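SSO1986 (PDB 2X5Q) belongs to the Cmr7 family and is part of the CRISPR-associated CMR ribonucleoprotein complex of an archaeal antiviral defence system. Local coordinates at residues Ile108-Asp113 and Tyr179-Glu184; Val45-Ile48 and His54-Leu57; Asn18-Glu23 and Ile28-Ser33. All coordinates share one frame; numbering follows the deposited sequence.

Contact 1. Residues Ile108-Asp113 and Tyr179-Glu184; sequences IIRKKD and YRDVEE
Arg-110, just past the short edge strand 108-109, and Asp-181 and Glu-184, one turn apart on helix 172-185, form a salt-bridge network that ties a sheet edge to a helix flank. Two weak, charge-assisted hydrogen bonds carry it. Arg-110 NH2 points almost straight at Glu-184 OE1 (3.3 Å, 174° at the hydrogen), which lies at the edge of the guanidinium and in its plane. Arg-110 NH1 makes the longer bond to Asp-181 OD1 at 3.5 Å, and here the carboxylate stands nearly upright to the guanidinium, the planes 87° apart. Arginine suits the place because the backbones are far apart, 10.0 Å between the CA atoms of Arg-110 and Asp-181, and its long chain, bent at CB-CG (chi2 -73°), still carries NH1 and NH2 to the two carboxylates.

Asp-181 is pinned mainly by others: OD1 pairs with Lys-177 on the same helix, and OD2 takes the backbone N-H of Leu-53. These partners probably hold the buried carboxylate in its ionised form. Solvent supplies the remaining link, a water in the guanidinium plane that accepts from Arg-110 NH1 at 2.9 Å and donates to Asp-181 OD2 at 2.9 Å.

Contact 2. Residues Val45-Ile48 and His54-Leu57; sequences VSQI and HNIL
Residues Val-45 to Gln-47 meet His-54 and Asn-55 in a buried backbone-and-amide contact, in the antiparallel hairpin of strands 47-49 and 52-60, part of the mixed sheet. Gln-47 and His-54 are a hydrogen-bonded pair: His-54 N donates to Gln-47 O at 2.7 Å, and Gln-47 N returns a bond to His-54 O. Both side chains rise on one face, and His-54 CD2 lies 3.7 Å from Gln-47 O. The far end of that ring is steadied by Asp-49, whose OD1 is bonded to His-54 NE2.

Beyond this pair the regular pattern gives way to side-chain bonds. Asn-55, with Ile-56, faces Ile-109 of the neighbouring strand as a G1 beta bulge, and its positive phi (63°) is a conformation that asparagine tolerates better than most residues. The Asn-55 side chain points toward residues 45-48, and Asn-55 ND2 donates to Val-45 O at 2.9 Å. Meanwhile OD1 accepts from the backbone N of Lys-112, so both ends of the amide are engaged and its rotation is fixed.

Val-45 O is gripped twice, since Gln-47 NE2 also reaches it at 2.9 Å, from the opposite face of the carbonyl plane. Gln-47 NE2 and Asn-55 ND2, both donors, consequently sit only 3.4 Å apart, sharing an acceptor without bonding each other; their amide planes are turned 70° apart. Val-45 also offers an apolar branch: CG1, anti to the backbone N (chi1 160°), packs against Asn-55 CB. Serine fits at position 46 because its short hydroxyl can donate to Asn-55 O, Ser-46 OG lying 2.6 Å from it, while accepting the N-H of Leu-85 on strand 80-86.

Contact 3. Residues Asn18-Glu23 and Ile28-Ser33; sequences NSISSE and IKIGSS
Lys-29 N and Ser-21 O make the shortest polar bond here, 2.8 Å. Its companion runs the other way, from Ser-21 N to Lys-29 O at 3.0 Å. Close CA-H groups add to both acceptors: Ile-20 CA lies 3.3 Å from Lys-29 O, and Ile-28 CA approaches Ser-21 O.

These bonds mark Ser-21 and Lys-29 as a hydrogen-bonded pair, followed by Ser-22 and Ile-28 as a non-hydrogen-bonded one, in the beta hairpin of strands 21-23 and 27-29. Strand 21-23 is an outermost strand of a four-stranded antiparallel sheet within this chain.

On the face bearing Ser-21 and Lys-29, the lysine chain runs fully extended, CG anti to the backbone N (chi1 174°), and its methylenes serve as a surface for shorter polar groups. Ser-21 OG rests 3.6 Å from Lys-29 CB. The Glu-23 carboxylate lies over the same stem, with OE2 3.5 Å from Lys-29 CB and OE1 3.7 Å from Lys-29 CD. Glu-23 OE1 and Lys-29 NZ stay 4.9 Å apart, so any attraction between their opposite charges acts without direct contact. Long chains with charged ends, as in Lys-29 and Glu-23, suit this partly exposed face.

On the other side, which also bears Ser-22, the branched apolar chain of Ile-28 packs with Ile-20, which in turn meets Ile-30; these two flank the paired residues. Ile-20 CG2 meets Ile-30 CG2 at 4.3 Å, and Ile-20 CB nears Ile-28 CG2; Leu-14 of strand 11-15 packs on both Ile-20 and Ile-28, while Ile-162 of helix 148-162 touches Ile-28.

Contacts 1 and 2 adjoin, their centres about 7 Å apart, because strands 52-60 and 108-109 are neighbours in the mixed sheet. Their backbones meet through Ile-109 N and Ile-56 O, 2.8 Å apart, probably hydrogen-bonded. The bulge of contact 2 thus borders the strand end from which Arg-110 of contact 1 extends to helix 172-185. Contact 3 belongs to the other, four-stranded sheet and lies across the chain's centre, with centres about 21 Å from contact 1 and about 19 Å from contact 2. It touches neither: the nearest atoms are about 7 Å from those of contact 1 and about 11 Å from those of contact 2.

Contact 1. Residues Ile108-Asp113 and Tyr179-Glu184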
ATOM      1  N   ILE A 108       0.166  13.842   1.353  1.00 26.34           N
ATOM      2  CA  ILE A 108       1.181  14.881   1.446  1.00 26.16           C
ATOM      3  C   ILE A 108       0.892  15.715   2.693  1.00 27.19           C
ATOM      4  O   ILE A 108      -0.234  16.170   2.878  1.00 28.43           O
ATOM      5  CB  ILE A 108       1.169  15.774   0.163  1.00 26.24           C
ATOM      6  CG1 ILE A 108       1.551  14.961  -1.087  1.00 25.46           C
ATOM      7  CG2 ILE A 108       2.087  16.983   0.323  1.00 27.02           C
ATOM      8  CD1 ILE A 108       1.318  15.730  -2.444  1.00 26.90           C
ATOM      9  N   ILE A 109       1.886  15.909   3.556  1.00 26.86           N
ATOM     10  CA  ILE A 109       1.720  16.787   4.720  1.00 28.22           C
ATOM     11  C   ILE A 109       2.537  18.076   4.597  1.00 28.68           C
ATOM     12  O   ILE A 109       3.429  18.175   3.751  1.00 26.90           O
ATOM     13  CB  ILE A 109       2.046  16.063   6.053  1.00 27.75           C
ATOM     14  CG1 ILE A 109       3.449  15.469   6.027  1.00 26.24           C
ATOM     15  CG2 ILE A 109       1.020  14.964   6.308  1.00 29.14           C
ATOM     16  CD1 ILE A 109       3.974  15.122   7.391  1.00 27.86           C
ATOM     17  N   ARG A 110       2.202  19.060   5.440  1.00 30.83           N
ATOM     18  CA  ARG A 110       2.776  20.401   5.373  1.00 32.62           C
ATOM     19  C   ARG A 110       2.558  20.934   3.955  1.00 33.20           C
ATOM     20  O   ARG A 110       3.498  21.373   3.301  1.00 32.41           O
ATOM     21  CB  ARG A 110       4.269  20.396   5.709  1.00 32.49           C
ATOM     22  CG  ARG A 110       4.648  19.699   7.009  1.00 33.65           C
ATOM     23  CD  ARG A 110       4.250  20.510   8.190  1.00 37.81           C
ATOM     24  NE  ARG A 110       4.667  19.896   9.457  1.00 38.71           N
ATOM     25  CZ  ARG A 110       5.645  20.328  10.261  1.00 39.37           C
ATOM     26  NH1 ARG A 110       6.389  21.392   9.958  1.00 39.37           N
ATOM     27  NH2 ARG A 110       5.888  19.667  11.392  1.00 40.34           N
ATOM     28  N   LYS A 111       1.320  20.852   3.477  1.00 34.45           N
ATOM     29  CA  LYS A 111       1.023  21.151   2.061  1.00 35.71           C
ATOM     30  C   LYS A 111       1.247  22.623   1.724  1.00 36.62           C
ATOM     31  O   LYS A 111       0.847  23.500   2.476  1.00 38.23           O
ATOM     32  CB  LYS A 111      -0.413  20.754   1.688  1.00 36.63           C
ATOM     33  CG  LYS A 111      -0.580  19.329   1.238  1.00 36.78           C
ATOM     34  CD  LYS A 111      -1.995  19.089   0.648  1.00 38.54           C
ATOM     35  CE  LYS A 111      -2.074  19.389  -0.869  1.00 40.36           C
ATOM     36  NZ  LYS A 111      -3.276  18.770  -1.571  1.00 41.83           N
ATOM     37  N   LYS A 112       1.905  22.876   0.594  1.00 37.01           N
ATOM     38  CA  LYS A 112       2.114  24.237   0.089  1.00 38.63           C
ATOM     39  C   LYS A 112       2.019  24.243  -1.428  1.00 38.79           C
ATOM     40  O   LYS A 112       2.833  23.614  -2.095  1.00 36.53           O
ATOM     41  CB  LYS A 112       3.489  24.775   0.492  1.00 38.28           C
ATOM     42  CG  LYS A 112       3.758  26.217   0.001  1.00 40.29           C
ATOM     43  CD  LYS A 112       5.245  26.493  -0.191  1.00 40.44           C
ATOM     44  CE  LYS A 112       5.502  27.882  -0.774  1.00 43.48           C
ATOM     45  NZ  LYS A 112       4.883  28.047  -2.134  1.00 46.77           N
ATOM     46  N   ASP A 113       1.034  24.963  -1.965  1.00 40.91           N
ATOM     47  CA  ASP A 113       0.895  25.129  -3.409  1.00 42.60           C
ATOM     48  C   ASP A 113       1.131  23.799  -4.149  1.00 41.42           C
ATOM     49  O   ASP A 113       2.060  23.665  -4.945  1.00 41.43           O
ATOM     50  CB  ASP A 113       1.851  26.218  -3.905  1.00 43.38           C
ATOM     51  CG  ASP A 113       1.635  27.560  -3.198  1.00 46.20           C
ATOM     52  OD1 ASP A 113       0.645  27.697  -2.444  1.00 48.66           O
ATOM     53  OD2 ASP A 113       2.459  28.486  -3.394  1.00 47.22           O
ATOM     54  N   TYR A 179      15.858  22.653  10.450  1.00 36.19           N
ATOM     55  CA  TYR A 179      16.348  21.566  11.299  1.00 37.10           C
ATOM     56  C   TYR A 179      15.252  21.025  12.219  1.00 37.83           C
ATOM     57  O   TYR A 179      15.081  19.810  12.337  1.00 37.12           O
ATOM     58  CB  TYR A 179      17.541  21.977  12.166  1.00 40.02           C
ATOM     59  CG  TYR A 179      17.786  20.922  13.215  1.00 41.70           C
ATOM     60  CD1 TYR A 179      18.362  19.707  12.861  1.00 42.33           C
ATOM     61  CD2 TYR A 179      17.349  21.086  14.533  1.00 45.16           C
ATOM     62  CE1 TYR A 179      18.557  18.704  13.792  1.00 43.56           C
ATOM     63  CE2 TYR A 179      17.537  20.068  15.489  1.00 46.73           C
ATOM     64  CZ  TYR A 179      18.146  18.882  15.100  1.00 46.01           C
ATOM     65  OH  TYR A 179      18.345  17.852  15.991  1.00 47.64           O
ATOM     66  N   ARG A 180      14.545  21.913  12.916  1.00 39.01           N
ATOM     67  CA  ARG A 180      13.459  21.464  13.773  1.00 39.86           C
ATOM     68  C   ARG A 180      12.432  20.661  12.973  1.00 37.58           C
ATOM     69  O   ARG A 180      12.056  19.562  13.389  1.00 37.39           O
ATOM     70  CB  ARG A 180      12.796  22.625  14.505  1.00 41.95           C
ATOM     71  CG  ARG A 180      13.682  23.216  15.599  1.00 44.58           C
ATOM     72  CD  ARG A 180      12.859  24.022  16.585  1.00 49.10           C
ATOM     73  NE  ARG A 180      12.151  25.145  15.965  1.00 49.85           N
ATOM     74  CZ  ARG A 180      12.705  26.317  15.649  1.00 50.88           C
ATOM     75  NH1 ARG A 180      14.000  26.547  15.867  1.00 52.18           N
ATOM     76  NH2 ARG A 180      11.952  27.277  15.119  1.00 50.55           N
ATOM     77  N   ASP A 181      12.002  21.198  11.830  1.00 35.40           N
ATOM     78  CA  ASP A 181      11.096  20.483  10.914  1.00 33.63           C
ATOM     79  C   ASP A 181      11.581  19.058  10.631  1.00 32.52           C
ATOM     80  O   ASP A 181      10.829  18.084  10.788  1.00 32.42           O
ATOM     81  CB  ASP A 181      10.978  21.231   9.576  1.00 32.26           C
ATOM     82  CG  ASP A 181      10.016  22.404   9.629  1.00 33.38           C
ATOM     83  OD1 ASP A 181       9.509  22.724  10.724  1.00 36.24           O
ATOM     84  OD2 ASP A 181       9.771  23.016   8.568  1.00 32.13           O
ATOM     85  N   VAL A 182      12.838  18.939  10.213  1.00 31.68           N
ATOM     86  CA  VAL A 182      13.405  17.631   9.865  1.00 31.17           C
ATOM     87  C   VAL A 182      13.355  16.673  11.048  1.00 32.84           C
ATOM     88  O   VAL A 182      12.950  15.522  10.898  1.00 32.69           O
ATOM     89  CB  VAL A 182      14.835  17.764   9.293  1.00 30.98           C
ATOM     90  CG1 VAL A 182      15.524  16.421   9.198  1.00 30.08           C
ATOM     91  CG2 VAL A 182      14.776  18.423   7.907  1.00 28.15           C
ATOM     92  N   GLU A 183      13.720  17.155  12.231  1.00 35.07           N
ATOM     93  CA  GLU A 183      13.708  16.314  13.413  1.00 36.87           C
ATOM     94  C   GLU A 183      12.282  15.927  13.844  1.00 36.77           C
ATOM     95  O   GLU A 183      12.056  14.788  14.236  1.00 35.88           O
ATOM     96  CB  GLU A 183      14.474  16.991  14.562  1.00 39.40           C
ATOM     97  CG  GLU A 183      14.621  16.131  15.815  1.00 42.65           C
ATOM     98  CD  GLU A 183      15.107  14.710  15.541  1.00 44.33           C
ATOM     99  OE1 GLU A 183      15.790  14.464  14.517  1.00 45.62           O
ATOM    100  OE2 GLU A 183      14.791  13.829  16.360  1.00 46.36           O
ATOM    101  N   GLU A 184      11.335  16.860  13.723  1.00 37.14           N
ATOM    102  CA  GLU A 184       9.921  16.614  14.038  1.00 38.37           C
ATOM    103  C   GLU A 184       9.272  15.596  13.121  1.00 35.91           C
ATOM    104  O   GLU A 184       8.567  14.698  13.566  1.00 35.85           O
ATOM    105  CB  GLU A 184       9.091  17.902  13.916  1.00 39.36           C
ATOM    106  CG  GLU A 184       9.193  18.857  15.077  1.00 44.34           C
ATOM    107  CD  GLU A 184       8.648  20.263  14.765  1.00 44.84           C
ATOM    108  OE1 GLU A 184       8.206  20.545  13.610  1.00 47.78           O
ATOM    109  OE2 GLU A 184       8.693  21.109  15.682  1.00 49.03           O
TER
HETATM  110  O   HOH W   1       7.062  23.070   7.655  1.00 70.19           O

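Contact 2. Residues Val45-Ile48 and His54-Leu57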
ATOM      1  N   VAL A  45       8.633  19.076  -6.035  1.00 26.58           N
ATOM      2  CA  VAL A  45       7.343  19.139  -5.359  1.00 26.04           C
ATOM      3  C   VAL A  45       7.522  19.542  -3.906  1.00 26.19           C
ATOM      4  O   VAL A  45       6.843  20.457  -3.421  1.00 26.38           O
ATOM      5  CB  VAL A  45       6.599  17.796  -5.477  1.00 25.35           C
ATOM      6  CG1 VAL A  45       5.512  17.658  -4.416  1.00 23.36           C
ATOM      7  CG2 VAL A  45       6.038  17.621  -6.919  1.00 26.01           C
ATOM      8  N   SER A  46       8.428  18.855  -3.201  1.00 25.72           N
ATOM      9  CA  SER A  46       8.814  19.260  -1.853  1.00 25.58           C
ATOM     10  C   SER A  46       9.625  20.546  -1.924  1.00 27.12           C
ATOM     11  O   SER A  46      10.481  20.708  -2.800  1.00 27.30           O
ATOM     12  CB  SER A  46       9.603  18.168  -1.150  1.00 25.03           C
ATOM     13  OG  SER A  46       8.843  16.978  -1.047  1.00 23.05           O
ATOM     14  N   GLN A  47       9.346  21.459  -0.996  1.00 27.92           N
ATOM     15  CA  GLN A  47       9.856  22.826  -1.064  1.00 29.32           C
ATOM     16  C   GLN A  47      10.333  23.308   0.302  1.00 29.50           C
ATOM     17  O   GLN A  47       9.771  22.933   1.326  1.00 29.21           O
ATOM     18  CB  GLN A  47       8.757  23.768  -1.595  1.00 30.78           C
ATOM     19  CG  GLN A  47       8.426  23.569  -3.096  1.00 32.03           C
ATOM     20  CD  GLN A  47       7.031  24.055  -3.486  1.00 33.86           C
ATOM     21  OE1 GLN A  47       6.637  25.179  -3.138  1.00 40.63           O
ATOM     22  NE2 GLN A  47       6.279  23.218  -4.218  1.00 33.36           N
ATOM     23  N   ILE A  48      11.384  24.116   0.318  1.00 30.12           N
ATOM     24  CA  ILE A  48      11.747  24.859   1.519  1.00 30.96           C
ATOM     25  C   ILE A  48      11.589  26.357   1.273  1.00 31.90           C
ATOM     26  O   ILE A  48      11.731  26.840   0.142  1.00 32.19           O
ATOM     27  CB  ILE A  48      13.169  24.498   2.080  1.00 31.49           C
ATOM     28  CG1 ILE A  48      14.296  25.098   1.262  1.00 32.29           C
ATOM     29  CG2 ILE A  48      13.362  22.983   2.164  1.00 29.80           C
ATOM     30  CD1 ILE A  48      15.584  25.213   2.049  1.00 33.87           C
ATOM     31  N   HIS A  54       8.147  21.829   3.198  1.00 27.32           N
ATOM     32  CA  HIS A  54       6.759  21.651   2.740  1.00 27.31           C
ATOM     33  C   HIS A  54       6.604  20.507   1.760  1.00 25.85           C
ATOM     34  O   HIS A  54       7.529  20.188   1.025  1.00 25.52           O
ATOM     35  CB  HIS A  54       6.234  22.922   2.061  1.00 28.07           C
ATOM     36  CG  HIS A  54       6.340  24.150   2.907  1.00 30.58           C
ATOM     37  ND1 HIS A  54       5.475  24.413   3.946  1.00 29.62           N
ATOM     38  CD2 HIS A  54       7.210  25.186   2.866  1.00 31.45           C
ATOM     39  CE1 HIS A  54       5.821  25.550   4.523  1.00 32.64           C
ATOM     40  NE2 HIS A  54       6.865  26.043   3.882  1.00 32.63           N
ATOM     41  N   ASN A  55       5.390  19.954   1.719  1.00 25.95           N
ATOM     42  CA  ASN A  55       5.000  18.898   0.780  1.00 25.71           C
ATOM     43  C   ASN A  55       5.789  17.615   0.964  1.00 24.78           C
ATOM     44  O   ASN A  55       6.525  17.178   0.061  1.00 25.16           O
ATOM     45  CB  ASN A  55       5.085  19.357  -0.682  1.00 25.70           C
ATOM     46  CG  ASN A  55       4.209  20.534  -0.971  1.00 27.96           C
ATOM     47  OD1 ASN A  55       3.080  20.603  -0.476  1.00 27.72           O
ATOM     48  ND2 ASN A  55       4.715  21.484  -1.774  1.00 27.22           N
ATOM     49  N   ILE A  56       5.611  17.018   2.130  1.00 25.02           N
ATOM     50  CA  ILE A  56       6.268  15.781   2.492  1.00 24.67           C
ATOM     51  C   ILE A  56       5.318  14.614   2.206  1.00 24.57           C
ATOM     52  O   ILE A  56       4.168  14.633   2.622  1.00 24.93           O
ATOM     53  CB  ILE A  56       6.659  15.763   3.988  1.00 25.79           C
ATOM     54  CG1 ILE A  56       7.736  16.813   4.293  1.00 27.15           C
ATOM     55  CG2 ILE A  56       7.196  14.374   4.402  1.00 24.16           C
ATOM     56  CD1 ILE A  56       7.227  18.048   4.943  1.00 28.76           C
ATOM     57  N   LEU A  57       5.803  13.604   1.489  1.00 23.97           N
ATOM     58  CA  LEU A  57       4.980  12.426   1.202  1.00 23.68           C
ATOM     59  C   LEU A  57       5.104  11.375   2.303  1.00 23.06           C
ATOM     60  O   LEU A  57       6.209  10.980   2.676  1.00 23.15           O
ATOM     61  CB  LEU A  57       5.345  11.838  -0.159  1.00 22.96           C
ATOM     62  CG  LEU A  57       4.465  10.683  -0.639  1.00 23.55           C
ATOM     63  CD1 LEU A  57       3.051  11.167  -0.930  1.00 22.49           C
ATOM     64  CD2 LEU A  57       5.117  10.041  -1.863  1.00 22.51           C
TER

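Contact 3. Residues Asn18-Glu23 and Ile28-Ser33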
ATOM      1  N   ASN A  18      17.953   7.653   8.865  1.00 31.29           N
ATOM      2  CA  ASN A  18      19.264   7.836   9.495  1.00 33.36           C
ATOM      3  C   ASN A  18      20.465   7.397   8.655  1.00 34.47           C
ATOM      4  O   ASN A  18      21.600   7.665   9.058  1.00 36.22           O
ATOM      5  CB  ASN A  18      19.350   7.087  10.838  1.00 34.94           C
ATOM      6  CG  ASN A  18      18.561   7.760  11.939  1.00 35.52           C
ATOM      7  OD1 ASN A  18      18.776   8.936  12.240  1.00 35.89           O
ATOM      8  ND2 ASN A  18      17.653   7.010  12.564  1.00 34.96           N
ATOM      9  N   SER A  19      20.243   6.720   7.523  1.00 33.30           N
ATOM     10  CA  SER A  19      21.354   6.158   6.748  1.00 34.80           C
ATOM     11  C   SER A  19      21.663   6.819   5.404  1.00 34.45           C
ATOM     12  O   SER A  19      22.618   6.419   4.719  1.00 35.44           O
ATOM     13  CB  SER A  19      21.127   4.662   6.542  1.00 35.01           C
ATOM     14  OG  SER A  19      21.115   4.008   7.795  1.00 36.29           O
ATOM     15  N   ILE A  20      20.881   7.823   5.021  1.00 33.01           N
ATOM     16  CA  ILE A  20      21.108   8.469   3.736  1.00 33.07           C
ATOM     17  C   ILE A  20      22.348   9.353   3.832  1.00 35.03           C
ATOM     18  O   ILE A  20      22.710   9.831   4.907  1.00 35.22           O
ATOM     19  CB  ILE A  20      19.867   9.252   3.238  1.00 30.90           C
ATOM     20  CG1 ILE A  20      19.656  10.541   4.036  1.00 29.91           C
ATOM     21  CG2 ILE A  20      18.617   8.355   3.300  1.00 29.12           C
ATOM     22  CD1 ILE A  20      18.539  11.403   3.505  1.00 28.72           C
ATOM     23  N   SER A  21      23.010   9.532   2.703  1.00 36.71           N
ATOM     24  CA  SER A  21      24.203  10.373   2.639  1.00 39.21           C
ATOM     25  C   SER A  21      24.293  10.998   1.265  1.00 39.81           C
ATOM     26  O   SER A  21      23.911  10.383   0.268  1.00 39.56           O
ATOM     27  CB  SER A  21      25.461   9.546   2.908  1.00 41.08           C
ATOM     28  OG  SER A  21      25.628   8.546   1.919  1.00 41.84           O
ATOM     29  N   SER A  22      24.800  12.217   1.215  1.00 41.65           N
ATOM     30  CA  SER A  22      25.108  12.857  -0.053  1.00 43.01           C
ATOM     31  C   SER A  22      26.316  12.165  -0.698  1.00 45.75           C
ATOM     32  O   SER A  22      27.265  11.803  -0.020  1.00 47.35           O
ATOM     33  CB  SER A  22      25.389  14.343   0.173  1.00 43.65           C
ATOM     34  OG  SER A  22      26.210  14.876  -0.845  1.00 45.56           O
ATOM     35  N   GLU A  23      26.256  11.958  -2.006  1.00 46.92           N
ATOM     36  CA  GLU A  23      27.388  11.415  -2.753  1.00 50.32           C
ATOM     37  C   GLU A  23      27.783  12.424  -3.814  1.00 51.66           C
ATOM     38  O   GLU A  23      26.984  13.283  -4.198  1.00 50.72           O
ATOM     39  CB  GLU A  23      27.048  10.053  -3.378  1.00 50.33           C
ATOM     40  CG  GLU A  23      27.471   8.856  -2.517  1.00 52.83           C
ATOM     41  CD  GLU A  23      27.114   7.492  -3.139  1.00 53.14           C
ATOM     42  OE1 GLU A  23      27.851   6.514  -2.871  1.00 57.37           O
ATOM     43  OE2 GLU A  23      26.097   7.393  -3.877  1.00 54.90           O
ATOM     44  N   ILE A  28      22.324  11.126  -4.079  1.00 36.03           N
ATOM     45  CA  ILE A  28      22.077  10.787  -2.695  1.00 34.87           C
ATOM     46  C   ILE A  28      22.009   9.268  -2.594  1.00 34.26           C
ATOM     47  O   ILE A  28      21.179   8.640  -3.255  1.00 32.86           O
ATOM     48  CB  ILE A  28      20.767  11.411  -2.230  1.00 32.66           C
ATOM     49  CG1 ILE A  28      20.878  12.940  -2.298  1.00 33.09           C
ATOM     50  CG2 ILE A  28      20.411  10.962  -0.797  1.00 31.96           C
ATOM     51  CD1 ILE A  28      19.572  13.633  -2.410  1.00 32.26           C
ATOM     52  N   LYS A  29      22.910   8.698  -1.799  1.00 34.76           N
ATOM     53  CA  LYS A  29      22.863   7.283  -1.471  1.00 35.07           C
ATOM     54  C   LYS A  29      21.769   7.074  -0.424  1.00 33.09           C
ATOM     55  O   LYS A  29      21.827   7.650   0.663  1.00 31.97           O
ATOM     56  CB  LYS A  29      24.219   6.818  -0.935  1.00 37.37           C
ATOM     57  CG  LYS A  29      24.251   5.382  -0.425  1.00 38.07           C
ATOM     58  CD  LYS A  29      25.684   4.851  -0.324  1.00 41.22           C
ATOM     59  CE  LYS A  29      25.726   3.508   0.398  1.00 42.87           C
ATOM     60  NZ  LYS A  29      27.098   2.892   0.399  1.00 45.26           N
ATOM     61  N   ILE A  30      20.757   6.276  -0.762  1.00 31.71           N
ATOM     62  CA  ILE A  30      19.703   5.955   0.192  1.00 30.32           C
ATOM     63  C   ILE A  30      20.125   4.762   1.034  1.00 31.38           C
ATOM     64  O   ILE A  30      19.896   4.724   2.246  1.00 32.18           O
ATOM     65  CB  ILE A  30      18.382   5.659  -0.513  1.00 29.15           C
ATOM     66  CG1 ILE A  30      17.999   6.826  -1.403  1.00 28.66           C
ATOM     67  CG2 ILE A  30      17.250   5.442   0.511  1.00 27.83           C
ATOM     68  CD1 ILE A  30      16.706   6.589  -2.121  1.00 29.49           C
ATOM     69  N   GLY A  31      20.748   3.785   0.386  1.00 31.75           N
ATOM     70  CA  GLY A  31      21.390   2.695   1.087  1.00 32.66           C
ATOM     71  C   GLY A  31      22.301   1.973   0.128  1.00 34.08           C
ATOM     72  O   GLY A  31      22.602   2.489  -0.953  1.00 34.36           O
ATOM     73  N   SER A  32      22.724   0.772   0.509  1.00 34.60           N
ATOM     74  CA  SER A  32      23.683   0.017  -0.288  1.00 36.69           C
ATOM     75  C   SER A  32      23.189  -0.258  -1.711  1.00 36.29           C
ATOM     76  O   SER A  32      23.985  -0.323  -2.632  1.00 37.54           O
ATOM     77  CB  SER A  32      24.009  -1.315   0.396  1.00 37.75           C
ATOM     78  OG  SER A  32      22.833  -2.086   0.524  1.00 35.39           O
ATOM     79  N   SER A  33      21.878  -0.413  -1.874  1.00 34.26           N
ATOM     80  CA  SER A  33      21.297  -0.847  -3.138  1.00 34.77           C
ATOM     81  C   SER A  33      20.559   0.255  -3.921  1.00 33.32           C
ATOM     82  O   SER A  33      20.197   0.041  -5.091  1.00 33.53           O
ATOM     83  CB  SER A  33      20.348  -2.015  -2.868  1.00 34.45           C
ATOM     84  OG  SER A  33      21.042  -3.037  -2.173  1.00 37.03           O
TER